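PDB 2OWA: arfgap-like finger domain containing protein from Cryptosporidium parvum Iowa II, which binds zinc through its ArfGAP-type finger domain and probably stimulates GTP hydrolysis by Arf-family small GTPases. Local coordinates for residues Q28-R33 / A55-L60. Sequence-based numbering, arbitrary orientation.
With ZN (zinc ion), chain C.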
loop_
_atom_site.group_PDB
_atom_site.type_symbol
_atom_site.label_atom_id
_atom_site.label_comp_id
_atom_site.label_asym_id
_atom_site.label_seq_id
_atom_site.Cartn_x
_atom_site.Cartn_y
_atom_site.Cartn_z
ATOM N N GLN A 28 3.892 10.816 -7.210
ATOM C CA GLN A 28 5.157 11.508 -7.030
ATOM C C GLN A 28 5.164 12.217 -5.669
ATOM O O GLN A 28 6.145 12.157 -4.922
ATOM C CB GLN A 28 5.357 12.493 -8.169
ATOM C CG GLN A 28 5.932 11.859 -9.415
ATOM C CD GLN A 28 5.597 12.653 -10.687
ATOM O OE1 GLN A 28 5.345 13.863 -10.633
ATOM N NE2 GLN A 28 5.561 11.957 -11.825
ATOM N N ILE A 29 4.047 12.833 -5.329
ATOM C CA ILE A 29 3.886 13.459 -4.031
ATOM C C ILE A 29 3.791 12.452 -2.914
ATOM O O ILE A 29 4.527 12.531 -1.939
ATOM C CB ILE A 29 2.622 14.336 -3.975
ATOM C CG1 ILE A 29 2.700 15.458 -5.006
ATOM C CG2 ILE A 29 2.418 14.871 -2.563
ATOM C CD1 ILE A 29 3.987 16.201 -4.971
ATOM N N VAL A 30 2.879 11.497 -3.054
ATOM C CA VAL A 30 2.611 10.593 -1.943
ATOM C C VAL A 30 3.855 9.720 -1.638
ATOM O O VAL A 30 4.140 9.455 -0.504
ATOM C CB VAL A 30 1.303 9.817 -2.160
ATOM C CG1 VAL A 30 1.144 8.735 -1.122
ATOM C CG2 VAL A 30 0.117 10.808 -2.104
ATOM N N ARG A 31 4.628 9.352 -2.663
ATOM C CA ARG A 31 5.880 8.576 -2.465
ATOM C C ARG A 31 6.966 9.374 -1.770
ATOM O O ARG A 31 7.828 8.788 -1.127
ATOM C CB ARG A 31 6.438 8.059 -3.805
ATOM C CG ARG A 31 5.882 6.724 -4.236
ATOM C CD ARG A 31 6.659 6.136 -5.460
ATOM N NE ARG A 31 7.088 7.143 -6.452
ATOM C CZ ARG A 31 6.533 7.354 -7.653
ATOM N NH1 ARG A 31 5.469 6.660 -8.075
ATOM N NH2 ARG A 31 7.040 8.289 -8.448
ATOM N N ASN A 32 6.927 10.702 -1.925
ATOM C CA ASN A 32 7.921 11.595 -1.340
ATOM C C ASN A 32 7.658 11.848 0.148
ATOM O O ASN A 32 8.555 12.351 0.839
ATOM C CB ASN A 32 8.031 12.929 -2.138
ATOM C CG ASN A 32 9.139 13.885 -1.600
ATOM O OD1 ASN A 32 8.849 14.944 -0.998
ATOM N ND2 ASN A 32 10.406 13.509 -1.811
ATOM N N ARG A 33 6.454 11.525 0.644
ATOM C CA ARG A 33 6.181 11.549 2.117
ATOM C C ARG A 33 7.229 10.684 2.794
ATOM O O ARG A 33 7.471 9.563 2.341
ATOM C CB ARG A 33 4.776 11.057 2.460
ATOM C CG ARG A 33 3.716 11.973 1.954
ATOM C CD ARG A 33 2.318 11.626 2.402
ATOM N NE ARG A 33 1.332 12.476 1.717
ATOM C CZ ARG A 33 0.022 12.250 1.616
ATOM N NH1 ARG A 33 -0.550 11.181 2.160
ATOM N NH2 ARG A 33 -0.747 13.128 0.986
ATOM N N ALA A 55 -2.498 -0.231 1.945
ATOM C CA ALA A 55 -1.974 1.049 1.461
ATOM C C ALA A 55 -0.523 1.256 1.886
ATOM O O ALA A 55 -0.172 2.283 2.451
ATOM C CB ALA A 55 -2.858 2.216 1.935
ATOM N N VAL A 56 0.333 0.269 1.627
ATOM C CA VAL A 56 1.755 0.426 1.899
ATOM C C VAL A 56 2.546 0.421 0.577
ATOM O O VAL A 56 2.141 -0.220 -0.388
ATOM C CB VAL A 56 2.300 -0.638 2.873
ATOM C CG1 VAL A 56 1.663 -0.447 4.318
ATOM C CG2 VAL A 56 2.023 -2.031 2.336
ATOM N N PHE A 57 3.668 1.134 0.565
ATOM C CA PHE A 57 4.650 1.067 -0.540
ATOM C C PHE A 57 5.775 0.083 -0.238
ATOM O O PHE A 57 6.313 0.079 0.875
ATOM C CB PHE A 57 5.269 2.429 -0.817
ATOM C CG PHE A 57 4.301 3.414 -1.329
ATOM C CD1 PHE A 57 4.083 3.537 -2.690
ATOM C CD2 PHE A 57 3.577 4.225 -0.436
ATOM C CE1 PHE A 57 3.136 4.477 -3.179
ATOM C CE2 PHE A 57 2.656 5.147 -0.898
ATOM C CZ PHE A 57 2.446 5.294 -2.273
ATOM N N ILE A 58 6.132 -0.709 -1.246
ATOM C CA ILE A 58 7.081 -1.836 -1.102
ATOM C C ILE A 58 7.997 -1.875 -2.337
ATOM O O ILE A 58 7.614 -1.359 -3.362
ATOM C CB ILE A 58 6.330 -3.192 -0.952
ATOM C CG1 ILE A 58 5.323 -3.434 -2.112
ATOM C CG2 ILE A 58 5.683 -3.300 0.482
ATOM C CD1 ILE A 58 4.610 -4.788 -2.032
ATOM N N CYS A 59 9.169 -2.512 -2.248
ATOM C CA CYS A 59 10.112 -2.518 -3.344
ATOM C C CYS A 59 9.786 -3.618 -4.359
ATOM O O CYS A 59 8.928 -4.477 -4.127
ATOM C CB CYS A 59 11.566 -2.660 -2.832
ATOM S SG CYS A 59 11.961 -4.247 -1.986
ATOM N N LEU A 60 10.509 -3.593 -5.472
ATOM C CA LEU A 60 10.341 -4.548 -6.557
ATOM C C LEU A 60 10.576 -5.985 -6.088
ATOM O O LEU A 60 9.922 -6.914 -6.574
ATOM C CB LEU A 60 11.222 -4.147 -7.770
ATOM C CG LEU A 60 12.741 -3.902 -7.646
ATOM C CD1 LEU A 60 13.473 -5.210 -7.424
ATOM C CD2 LEU A 60 13.345 -3.186 -8.885
HETATM ZN ZN ZN C . 11.304 -4.615 0.233
#
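F57 meets V30 and R31 in a compact example of how one aromatic side chain can join a helix to the edge of a small sheet. The apolar part of the contact rests on the far end of the F57 ring. V30 comes to that end at the ring edge, near the ring plane, its CG1 lying 3.9 Å from F57 CZ and equally far from CE2. This methyl is the V30 branch set anti to the backbone N (chi1 171°), which leaves the other branch, CG2, to sit 3.9 Å above the centre of the R33 guanidinium. V30 thus wedges between an aromatic edge and a flat cation. M92 of helix 86-94 packs against F57 as well, so this side chain touches both helix 20-32 and helix 86-94.

R31 adds aliphatic packing. Its CG, near the base of the chain, approaches the ring obliquely, 3.7 Å from F57 CE1, while the chain bends at chi3 (-37°) and carries NH1 to a hydrogen bond with S79 OG. The guanidinium lies further off, its plane 89° to that of the ring, so the contact is one of a methylene and not a cation-pi stack.

Polar and metal interactions hold the strand side. F57 N donates to the side chain of N97; two residues further on, C59 SG binds the zinc ion at 2.3 Å, with C39, C42 and C62 as the other ligands. C59 also N-caps helix 60-67. The contact therefore seats helix 20-32 against edge strand 56-58, the strand leading into the second CxxC pair of the four-cysteine zinc finger that characterises the ArfGAP domain.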